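Local atomic coordinates of RE68036p (Drosophila melanogaster, PDB entry 1SQH), a protein that is functionally uncharacterised but may transfer acyl groups, possibly as a glycine N-acyltransferase. Residues 270-275 with 281-286; 232-237 with 258-263; 133-138 with 295-300; 27-32 with 94-99. All coordinates share one frame; numbering follows the deposited sequence.

From the N terminus, interaction 4 comes first: it closes a loop of 61 residues by bringing 94-99, at the end of strand 91-96, back to the end of helix 15-29. Interaction 3 opens only afterwards, at 133-138, and its 156-residue loop closes near the C terminus at 295-300, tying helix 129-141 to strand 289-299. Nested inside it, one after the other, are interaction 2 (strand 234-239 to helix 248-263) and the short-range interaction 1 (strand 268-273 to helix 277-286). None of the loops cross. Interactions 1, 3 and 4 reach the same eight-strand sheet, interaction 2 the antiparallel four-strand one. Direct contacts link interactions 1 and 2, 1 and 3, and 3 and 4.

Interaction 1: 270-275 with 281-286; sequences AWIVAT and ALLKRI
The strand-helix unit made by strand 268-273 and the helix that follows it, 277-286, is closed by one leucine, Leu-283, set against Ala-270 and Ile-272. The backbones stay well apart, the nearest CA atoms being those of Ala-270 and Leu-283 at 8.5 Å, and side chains bridge the interval. Leu-283 does this with a single methyl: its CD1 lies 3.8 Å from CB of Ala-270 and 4.0 Å from CG2 of Ile-272. These two residues are alternate members of the strand, both pointing toward the helix, and CD1 meets both of them. The leucine is held with CG beside its own backbone N, chi1 -77°, a rotation that carries the branch off the helix toward the strand. Ile-272 offers its short branch; CG2 sits beside the backbone N, while CG1 lies between N and the carbonyl carbon (chi1 66°), and the two side chains run past each other in opposite directions. The evidence is thus of purely apolar contact at ordinary van der Waals distance, with only 103 Å² buried in all and all three touching residues buried. Neighbours extend the packing: Leu-282 and Ile-286 turn to helix 248-263, CD2 of Leu-283 reaches Leu-234, and Trp-271, pointing away from the helix, meets Trp-296 edge to face. Helix 277-286 leads on to strand 289-299, which runs parallel to strand 268-273 with strand 147-157 lying between them; this is a beta-alpha-beta crossover of the kind found in the C-terminal half of the acetyltransferase (GNAT) fold.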
# COMPACT_ATOMS: atom_id res chain seq x y z
N ALA A 270 -2.53 -6.11 5.98
CA ALA A 270 -2.20 -4.82 6.57
C ALA A 270 -0.70 -4.72 6.73
O ALA A 270 -0.03 -5.69 7.09
CB ALA A 270 -2.88 -4.66 7.92
N TRP A 271 -0.18 -3.53 6.44
CA TRP A 271 1.24 -3.26 6.57
C TRP A 271 1.43 -2.42 7.84
O TRP A 271 0.89 -1.33 7.94
CB TRP A 271 1.74 -2.46 5.37
CG TRP A 271 2.08 -3.31 4.18
CD1 TRP A 271 1.50 -3.26 2.94
CD2 TRP A 271 3.14 -4.27 4.09
NE1 TRP A 271 2.14 -4.13 2.08
CE2 TRP A 271 3.15 -4.76 2.77
CE3 TRP A 271 4.08 -4.76 5.00
CZ2 TRP A 271 4.07 -5.73 2.33
CZ3 TRP A 271 5.00 -5.71 4.57
CH2 TRP A 271 4.98 -6.19 3.24
N ILE A 272 2.17 -2.94 8.81
CA ILE A 272 2.40 -2.19 10.04
C ILE A 272 3.88 -2.17 10.39
O ILE A 272 4.62 -3.11 10.09
CB ILE A 272 1.63 -2.80 11.25
CG1 ILE A 272 2.18 -4.18 11.59
CG2 ILE A 272 0.14 -2.87 10.96
CD1 ILE A 272 1.70 -4.74 12.93
N VAL A 273 4.30 -1.08 11.02
CA VAL A 273 5.69 -0.92 11.45
C VAL A 273 5.96 -2.01 12.47
O VAL A 273 5.13 -2.29 13.32
CB VAL A 273 5.90 0.47 12.08
CG1 VAL A 273 7.28 0.54 12.70
CG2 VAL A 273 5.75 1.53 11.02
N ALA A 274 7.13 -2.64 12.37
CA ALA A 274 7.48 -3.75 13.26
C ALA A 274 7.38 -3.44 14.75
O ALA A 274 7.19 -4.34 15.56
CB ALA A 274 8.89 -4.26 12.92
N THR A 275 7.50 -2.17 15.10
CA THR A 275 7.45 -1.76 16.49
C THR A 275 6.03 -1.38 16.93
O THR A 275 5.80 -1.04 18.09
CB THR A 275 8.36 -0.57 16.72
OG1 THR A 275 7.93 0.52 15.90
CG2 THR A 275 9.79 -0.92 16.36
N ALA A 281 -0.94 -6.72 17.75
CA ALA A 281 -1.74 -7.46 18.71
C ALA A 281 -3.23 -7.46 18.39
O ALA A 281 -3.86 -8.52 18.44
CB ALA A 281 -1.51 -6.91 20.11
N LEU A 282 -3.80 -6.31 18.06
CA LEU A 282 -5.24 -6.27 17.75
C LEU A 282 -5.53 -6.94 16.42
O LEU A 282 -6.61 -7.50 16.22
CB LEU A 282 -5.78 -4.83 17.77
CG LEU A 282 -5.42 -3.78 16.71
CD1 LEU A 282 -6.33 -3.91 15.49
CD2 LEU A 282 -5.60 -2.39 17.33
N LEU A 283 -4.57 -6.92 15.50
CA LEU A 283 -4.80 -7.57 14.22
C LEU A 283 -4.74 -9.07 14.42
O LEU A 283 -5.47 -9.83 13.79
CB LEU A 283 -3.76 -7.15 13.19
CG LEU A 283 -3.97 -5.76 12.57
CD1 LEU A 283 -2.80 -5.44 11.67
CD2 LEU A 283 -5.29 -5.73 11.81
N LYS A 284 -3.86 -9.48 15.32
CA LYS A 284 -3.69 -10.88 15.61
C LYS A 284 -4.95 -11.44 16.26
O LYS A 284 -5.36 -12.55 15.94
CB LYS A 284 -2.50 -11.06 16.55
CG LYS A 284 -1.69 -12.30 16.28
CD LYS A 284 -0.44 -12.27 17.15
CE LYS A 284 0.64 -13.20 16.63
NZ LYS A 284 1.87 -13.03 17.45
N ARG A 285 -5.55 -10.67 17.16
CA ARG A 285 -6.76 -11.08 17.87
C ARG A 285 -7.93 -11.31 16.90
O ARG A 285 -8.80 -12.15 17.13
CB ARG A 285 -7.15 -10.03 18.91
CG ARG A 285 -8.26 -10.45 19.86
CD ARG A 285 -8.64 -9.32 20.82
NE ARG A 285 -9.53 -9.79 21.88
CZ ARG A 285 -10.85 -9.96 21.75
NH1 ARG A 285 -11.45 -9.70 20.60
NH2 ARG A 285 -11.57 -10.42 22.77
N ILE A 286 -7.94 -10.55 15.81
CA ILE A 286 -8.99 -10.69 14.82
C ILE A 286 -8.72 -11.94 13.98
O ILE A 286 -9.65 -12.51 13.39
CB ILE A 286 -9.05 -9.44 13.91
CG1 ILE A 286 -9.66 -8.28 14.70
CG2 ILE A 286 -9.85 -9.75 12.64
CD1 ILE A 286 -9.58 -6.94 14.02

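Interaction 2: 232-237 with 258-263; sequences SGLGML and REIARG
Ile-260 of helix 248-263 carries its whole segment's share of the contact, meeting Ser-232, Gly-233 and Leu-234 where the chain enters strand 234-239. Its apolar partner is Leu-234: the two CD1 methyls are 4.0 Å apart, and the side chains cross obliquely. The leucine's CB starts out to one side, but its end comes nearer the helix. A second kind of contact is methyl against backbone carbonyl. Ile-260 CD1 lies 3.5 Å from Ser-232 O and 3.7 Å from Gly-233 O, and CG2 of the same isoleucine is 3.6 Å from Ser-232 O. Both branches therefore rest on one oxygen, and the extended outer arm (chi2 179°) lets CD1 reach the next carbonyl and Leu-234 as well. Polar bonding is directed to other parts of the chain: Ser-232 OG is paired with Asn-41 and Lys-44, and Gly-233 N with the side chain of Asn-229. Leu-268 and Ile-266 also pack on Ile-260, and Ala-253 and Met-256 on Leu-234. With four buried residues and carbon as the helix's only touching element, the contact implies holding by fit and burial of apolar surface; the methyls touch the two carbonyl oxygens by van der Waals contact alone.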
# COMPACT_ATOMS: atom_id res chain seq x y z
N SER A 232 -5.56 -3.07 -1.14
CA SER A 232 -6.97 -3.42 -0.94
C SER A 232 -7.22 -3.98 0.44
O SER A 232 -8.29 -4.55 0.71
CB SER A 232 -7.45 -4.42 -2.00
OG SER A 232 -7.45 -3.81 -3.28
N GLY A 233 -6.23 -3.82 1.32
CA GLY A 233 -6.33 -4.29 2.68
C GLY A 233 -6.58 -3.13 3.63
O GLY A 233 -7.13 -2.11 3.24
N LEU A 234 -6.15 -3.28 4.88
CA LEU A 234 -6.35 -2.24 5.89
C LEU A 234 -5.16 -1.30 6.01
O LEU A 234 -4.02 -1.72 5.85
CB LEU A 234 -6.59 -2.86 7.27
CG LEU A 234 -7.98 -3.30 7.75
CD1 LEU A 234 -8.73 -4.00 6.64
CD2 LEU A 234 -7.82 -4.20 8.97
N GLY A 235 -5.45 -0.04 6.31
CA GLY A 235 -4.38 0.93 6.47
C GLY A 235 -4.77 2.21 7.21
O GLY A 235 -5.95 2.50 7.40
N MSE A 236 -3.75 2.96 7.62
CA MSE A 236 -3.91 4.23 8.31
C MSE A 236 -4.88 4.23 9.48
O MSE A 236 -5.62 5.20 9.69
CB MSE A 236 -4.34 5.30 7.30
CG MSE A 236 -3.29 5.58 6.26
SE MSE A 236 -4.09 6.06 4.57
CE MSE A 236 -4.32 4.24 3.90
N LEU A 237 -4.88 3.15 10.25
CA LEU A 237 -5.77 3.05 11.40
C LEU A 237 -5.29 4.03 12.46
O LEU A 237 -4.09 4.19 12.67
CB LEU A 237 -5.75 1.64 12.00
CG LEU A 237 -6.50 1.46 13.33
CD1 LEU A 237 -7.99 1.73 13.10
CD2 LEU A 237 -6.29 0.04 13.88
N ARG A 258 -14.34 -7.14 7.50
CA ARG A 258 -15.61 -7.72 7.07
C ARG A 258 -16.15 -7.00 5.84
O ARG A 258 -16.47 -7.63 4.84
CB ARG A 258 -16.65 -7.61 8.17
CG ARG A 258 -16.64 -8.74 9.16
CD ARG A 258 -17.73 -9.76 8.84
NE ARG A 258 -19.04 -9.14 8.69
CZ ARG A 258 -20.18 -9.72 9.08
NH1 ARG A 258 -20.15 -10.92 9.64
NH2 ARG A 258 -21.33 -9.12 8.86
N GLU A 259 -16.24 -5.67 5.91
CA GLU A 259 -16.78 -4.89 4.80
C GLU A 259 -16.04 -5.14 3.50
O GLU A 259 -16.66 -5.32 2.46
CB GLU A 259 -16.78 -3.38 5.11
CG GLU A 259 -17.37 -2.54 3.96
CD GLU A 259 -17.52 -1.05 4.28
OE1 GLU A 259 -17.66 -0.25 3.33
OE2 GLU A 259 -17.50 -0.66 5.47
N ILE A 260 -14.71 -5.16 3.55
CA ILE A 260 -13.95 -5.38 2.33
C ILE A 260 -14.19 -6.78 1.79
O ILE A 260 -14.45 -6.95 0.61
CB ILE A 260 -12.42 -5.20 2.56
CG1 ILE A 260 -12.09 -3.73 2.86
CG2 ILE A 260 -11.65 -5.68 1.31
CD1 ILE A 260 -10.61 -3.47 3.11
N ALA A 261 -14.10 -7.78 2.65
CA ALA A 261 -14.29 -9.16 2.23
C ALA A 261 -15.67 -9.45 1.65
O ALA A 261 -15.81 -10.31 0.78
CB ALA A 261 -14.01 -10.11 3.40
N ARG A 262 -16.68 -8.74 2.11
CA ARG A 262 -18.01 -9.00 1.60
C ARG A 262 -18.33 -8.18 0.36
O ARG A 262 -19.33 -8.41 -0.31
CB ARG A 262 -19.05 -8.76 2.69
CG ARG A 262 -18.85 -9.67 3.88
CD ARG A 262 -20.17 -10.05 4.49
NE ARG A 262 -20.02 -11.01 5.58
CZ ARG A 262 -21.06 -11.57 6.21
NH1 ARG A 262 -22.30 -11.25 5.85
NH2 ARG A 262 -20.86 -12.43 7.18
N GLY A 263 -17.46 -7.22 0.05
CA GLY A 263 -17.67 -6.39 -1.12
C GLY A 263 -16.79 -6.85 -2.26
O GLY A 263 -17.04 -6.52 -3.42

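Interaction 3: 133-138 with 295-300; sequences NRVKEL and EWIKLV
Lys-136 and Glu-295 form the polar half of the contact between helix 129-141 and strand 289-299, a salt bridge set beside an apolar cluster on Ile-297. The donor, Lys-136 NZ, is 2.8 Å from Glu-295 OE1 and uses the syn lone pair of that oxygen, on the side of OE2. OE2 itself stays 3.8 Å from NZ and is served instead by Gln-151 NE2, so each carboxylate oxygen has its own donor and the group is gripped from two residues. Such neighbours would probably favour the ionised form of the glutamate. The lysine reaches it by a fully extended chain beyond CG, crossing the glutamate at about a right angle. On its way the stem passes Ile-297: Lys-136 CE lies 3.6 Å from Ile-297 CD1, again with the side chains nearly perpendicular. Val-135 meets the same methyl tip to tip, its CG1 3.7 Å from Ile-297 CD1. Were an alanine to stand in place of Lys-136, OE1 of Glu-295 would probably lose its charged mate and CD1 of Ile-297 the aliphatic stem beside it. Backbone hydrogen bonds tie the strand into the sheet on both flanks: Glu-295 and Ile-297 to strand 123-128, Trp-296 and Lys-298 to strand 147-157. The axes of the segments 133-138 and 295-299 run 5° from parallel and approach to 10.9 Å. Since strand 123-128 leads directly into helix 129-141 and lies antiparallel to strand 289-299, the arrangement is that of a beta-alpha unit in an alpha/beta sheet, the helix lying alongside the strand next to its own, in nearly the same direction.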
# COMPACT_ATOMS: atom_id res chain seq x y z
N ASN A 133 19.80 -4.88 1.11
CA ASN A 133 21.21 -4.47 1.19
C ASN A 133 21.74 -3.97 -0.15
O ASN A 133 22.28 -2.86 -0.24
CB ASN A 133 22.08 -5.64 1.68
CG ASN A 133 23.46 -5.18 2.18
OD1 ASN A 133 23.56 -4.47 3.19
ND2 ASN A 133 24.51 -5.58 1.47
N ARG A 134 21.57 -4.78 -1.19
CA ARG A 134 22.06 -4.38 -2.50
C ARG A 134 21.44 -3.09 -2.99
O ARG A 134 22.14 -2.23 -3.53
CB ARG A 134 21.83 -5.50 -3.51
CG ARG A 134 22.44 -5.22 -4.86
CD ARG A 134 22.45 -6.44 -5.76
NE ARG A 134 23.07 -6.13 -7.05
CZ ARG A 134 23.26 -7.01 -8.03
NH1 ARG A 134 22.89 -8.27 -7.88
NH2 ARG A 134 23.83 -6.61 -9.16
N VAL A 135 20.13 -2.91 -2.80
CA VAL A 135 19.50 -1.69 -3.28
C VAL A 135 20.01 -0.45 -2.53
O VAL A 135 20.03 0.65 -3.08
CB VAL A 135 17.97 -1.74 -3.16
CG1 VAL A 135 17.55 -1.47 -1.72
CG2 VAL A 135 17.35 -0.72 -4.10
N LYS A 136 20.40 -0.63 -1.28
CA LYS A 136 20.90 0.50 -0.51
C LYS A 136 22.29 0.88 -1.01
O LYS A 136 22.64 2.07 -1.05
CB LYS A 136 20.93 0.17 0.99
CG LYS A 136 19.54 -0.08 1.59
CD LYS A 136 19.62 -0.58 3.03
CE LYS A 136 18.25 -1.03 3.55
NZ LYS A 136 18.31 -1.53 4.96
N GLU A 137 23.08 -0.12 -1.40
CA GLU A 137 24.42 0.11 -1.93
C GLU A 137 24.29 0.91 -3.22
O GLU A 137 25.01 1.88 -3.46
CB GLU A 137 25.12 -1.23 -2.21
CG GLU A 137 25.37 -2.08 -0.97
CD GLU A 137 25.87 -3.48 -1.32
OE1 GLU A 137 26.90 -3.59 -2.03
OE2 GLU A 137 25.24 -4.48 -0.89
N LEU A 138 23.34 0.49 -4.05
CA LEU A 138 23.07 1.16 -5.31
C LEU A 138 22.71 2.62 -5.05
O LEU A 138 23.25 3.52 -5.69
CB LEU A 138 21.92 0.45 -6.04
CG LEU A 138 21.40 1.05 -7.34
CD1 LEU A 138 22.56 1.36 -8.29
CD2 LEU A 138 20.43 0.07 -7.98
N GLU A 295 10.83 -4.11 3.78
CA GLU A 295 11.33 -2.81 4.22
C GLU A 295 10.79 -1.70 3.33
O GLU A 295 10.49 -1.91 2.16
CB GLU A 295 12.87 -2.77 4.23
CG GLU A 295 13.49 -3.19 5.56
CD GLU A 295 15.01 -3.10 5.57
OE1 GLU A 295 15.56 -2.07 5.14
OE2 GLU A 295 15.66 -4.07 6.02
N TRP A 296 10.61 -0.54 3.94
CA TRP A 296 10.18 0.65 3.22
C TRP A 296 11.44 1.50 3.34
O TRP A 296 11.84 1.88 4.44
CB TRP A 296 9.01 1.32 3.93
CG TRP A 296 7.72 1.21 3.18
CD1 TRP A 296 7.08 2.22 2.51
CD2 TRP A 296 6.91 0.04 3.02
NE1 TRP A 296 5.91 1.75 1.95
CE2 TRP A 296 5.79 0.41 2.25
CE3 TRP A 296 7.02 -1.29 3.45
CZ2 TRP A 296 4.77 -0.50 1.90
CZ3 TRP A 296 6.01 -2.21 3.10
CH2 TRP A 296 4.90 -1.80 2.33
N ILE A 297 12.10 1.76 2.22
CA ILE A 297 13.33 2.52 2.25
C ILE A 297 13.17 3.92 1.71
O ILE A 297 13.05 4.12 0.49
CB ILE A 297 14.43 1.80 1.46
CG1 ILE A 297 14.54 0.34 1.94
CG2 ILE A 297 15.74 2.52 1.63
CD1 ILE A 297 15.59 -0.49 1.22
N LYS A 298 13.16 4.90 2.61
CA LYS A 298 13.02 6.29 2.22
C LYS A 298 14.42 6.88 2.00
O LYS A 298 15.24 6.92 2.92
CB LYS A 298 12.29 7.06 3.31
CG LYS A 298 12.27 8.58 3.16
CD LYS A 298 11.61 9.03 1.87
CE LYS A 298 11.55 10.56 1.83
NZ LYS A 298 11.18 11.10 0.49
N LEU A 299 14.68 7.31 0.76
CA LEU A 299 15.96 7.93 0.41
C LEU A 299 15.84 9.43 0.64
O LEU A 299 14.89 10.06 0.18
CB LEU A 299 16.27 7.67 -1.07
CG LEU A 299 17.00 6.37 -1.47
CD1 LEU A 299 16.48 5.21 -0.66
CD2 LEU A 299 16.81 6.12 -2.96
N VAL A 300 16.79 10.02 1.37
CA VAL A 300 16.74 11.46 1.64
C VAL A 300 17.30 12.24 0.45
O VAL A 300 18.34 11.90 -0.10
CB VAL A 300 17.55 11.85 2.91
CG1 VAL A 300 17.27 10.85 4.03
CG2 VAL A 300 19.03 11.91 2.60

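Interaction 4: 27-32 with 94-99; sequences VKFGIR and SFFSWQ
Phe-96, the last residue of strand 91-96, is the first of segment 94-99 to meet the end of helix 15-29: its CE2 lies 4.1 Å from CZ of Phe-29, the two side chains crossing at a slant. Its ring is also met by His-35. Two residues on, Trp-98 carries most of the contact. Toward Phe-29 it presents the benzo part of the indole, with Trp-98 CE3 3.5 Å from Phe-29 CE2. The ring planes stand at 87°, but the approach is oblique and the six-membered centroids are 5.5 Å apart. One indole face is taken by Lys-28, whose chain runs along it from CB to the ammonium. CE stands 3.7 Å over the centroid of the five-membered ring of Trp-98, a CH-pi contact almost on the normal, and NZ makes a cation-pi contact 4.1 Å from the same centroid, 24° off that normal. The bend at chi2 (76°) steers the lysine there, while its CG lies over the centre of the Phe-29 ring, so the stem fills the corner between two nearly perpendicular rings. A serine at Trp-98 would probably leave the lysine ammonium without its pi partner and strip one side from Phe-29. Tyr-25 meets the indole edge to face. At this surface position the chemistry implies a clasp of dispersion and cation-pi attraction, in which the lysine can keep its charge near solvent while its carbons bury against aromatic rings.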
# COMPACT_ATOMS: atom_id res chain seq x y z
N VAL A 27 -0.99 -17.06 -10.32
CA VAL A 27 -0.68 -18.48 -10.49
C VAL A 27 0.56 -18.88 -9.68
O VAL A 27 0.53 -19.84 -8.90
CB VAL A 27 -0.42 -18.82 -11.98
CG1 VAL A 27 -0.06 -20.30 -12.13
CG2 VAL A 27 -1.64 -18.48 -12.82
N LYS A 28 1.65 -18.14 -9.87
CA LYS A 28 2.92 -18.42 -9.19
C LYS A 28 2.91 -18.43 -7.66
O LYS A 28 3.47 -19.35 -7.04
CB LYS A 28 3.98 -17.43 -9.65
CG LYS A 28 5.33 -17.64 -9.01
CD LYS A 28 6.03 -18.83 -9.63
CE LYS A 28 7.47 -18.93 -9.17
NZ LYS A 28 8.18 -20.06 -9.85
N PHE A 29 2.29 -17.43 -7.04
CA PHE A 29 2.31 -17.36 -5.58
C PHE A 29 0.99 -17.48 -4.85
O PHE A 29 0.98 -17.66 -3.63
CB PHE A 29 2.96 -16.05 -5.13
CG PHE A 29 4.39 -15.93 -5.55
CD1 PHE A 29 5.35 -16.81 -5.06
CD2 PHE A 29 4.79 -14.89 -6.40
CE1 PHE A 29 6.70 -16.66 -5.41
CE2 PHE A 29 6.14 -14.74 -6.75
CZ PHE A 29 7.09 -15.63 -6.26
N GLY A 30 -0.12 -17.36 -5.57
CA GLY A 30 -1.40 -17.47 -4.89
C GLY A 30 -1.98 -16.13 -4.47
O GLY A 30 -1.31 -15.10 -4.46
N ILE A 31 -3.25 -16.17 -4.10
CA ILE A 31 -4.03 -15.01 -3.68
C ILE A 31 -3.55 -14.22 -2.45
O ILE A 31 -4.04 -13.11 -2.18
CB ILE A 31 -5.50 -15.48 -3.48
CG1 ILE A 31 -6.45 -14.51 -4.15
CG2 ILE A 31 -5.81 -15.66 -2.00
CD1 ILE A 31 -6.40 -14.62 -5.66
N ARG A 32 -2.60 -14.76 -1.69
CA ARG A 32 -2.12 -14.07 -0.48
C ARG A 32 -0.86 -13.27 -0.69
O ARG A 32 -0.41 -12.56 0.20
CB ARG A 32 -1.84 -15.07 0.65
CG ARG A 32 -3.05 -15.73 1.27
CD ARG A 32 -2.56 -16.89 2.11
NE ARG A 32 -3.51 -17.33 3.11
CZ ARG A 32 -3.26 -17.32 4.41
NH1 ARG A 32 -2.08 -16.89 4.87
NH2 ARG A 32 -4.17 -17.76 5.27
N SER A 94 8.35 0.13 -6.58
CA SER A 94 8.10 -1.24 -6.14
C SER A 94 8.72 -2.12 -7.21
O SER A 94 8.75 -1.75 -8.38
CB SER A 94 6.60 -1.53 -6.06
OG SER A 94 6.38 -2.90 -5.74
N PHE A 95 9.22 -3.28 -6.82
CA PHE A 95 9.82 -4.19 -7.78
C PHE A 95 9.99 -5.60 -7.24
O PHE A 95 10.07 -5.81 -6.03
CB PHE A 95 11.18 -3.64 -8.23
CG PHE A 95 12.16 -3.45 -7.10
CD1 PHE A 95 12.87 -4.53 -6.59
CD2 PHE A 95 12.35 -2.19 -6.54
CE1 PHE A 95 13.77 -4.35 -5.53
CE2 PHE A 95 13.24 -2.01 -5.48
CZ PHE A 95 13.95 -3.09 -4.98
N PHE A 96 10.04 -6.56 -8.15
CA PHE A 96 10.22 -7.95 -7.80
C PHE A 96 10.59 -8.76 -9.03
O PHE A 96 10.46 -8.30 -10.16
CB PHE A 96 8.95 -8.56 -7.19
CG PHE A 96 9.22 -9.82 -6.41
CD1 PHE A 96 9.71 -9.74 -5.11
CD2 PHE A 96 9.08 -11.07 -7.01
CE1 PHE A 96 10.07 -10.89 -4.40
CE2 PHE A 96 9.43 -12.24 -6.32
CZ PHE A 96 9.93 -12.15 -5.01
N SER A 97 11.06 -9.97 -8.78
CA SER A 97 11.42 -10.93 -9.81
C SER A 97 11.77 -12.18 -9.04
O SER A 97 12.25 -12.10 -7.91
CB SER A 97 12.64 -10.47 -10.61
OG SER A 97 12.99 -11.48 -11.55
N TRP A 98 11.51 -13.34 -9.62
CA TRP A 98 11.83 -14.57 -8.93
C TRP A 98 12.92 -15.37 -9.61
O TRP A 98 12.99 -16.59 -9.47
CB TRP A 98 10.57 -15.43 -8.72
CG TRP A 98 9.83 -15.84 -9.97
CD1 TRP A 98 10.21 -16.79 -10.87
CD2 TRP A 98 8.56 -15.36 -10.41
NE1 TRP A 98 9.25 -16.94 -11.84
CE2 TRP A 98 8.23 -16.07 -11.58
CE3 TRP A 98 7.67 -14.39 -9.92
CZ2 TRP A 98 7.03 -15.84 -12.28
CZ3 TRP A 98 6.47 -14.17 -10.62
CH2 TRP A 98 6.17 -14.89 -11.79
N GLN A 99 13.79 -14.68 -10.34
CA GLN A 99 14.90 -15.34 -11.00
C GLN A 99 15.75 -15.95 -9.88
O GLN A 99 16.24 -15.24 -9.01
CB GLN A 99 15.71 -14.33 -11.82
CG GLN A 99 16.65 -14.98 -12.82
CD GLN A 99 17.28 -13.98 -13.76
OE1 GLN A 99 17.95 -14.37 -14.71
NE2 GLN A 99 17.08 -12.69 -13.50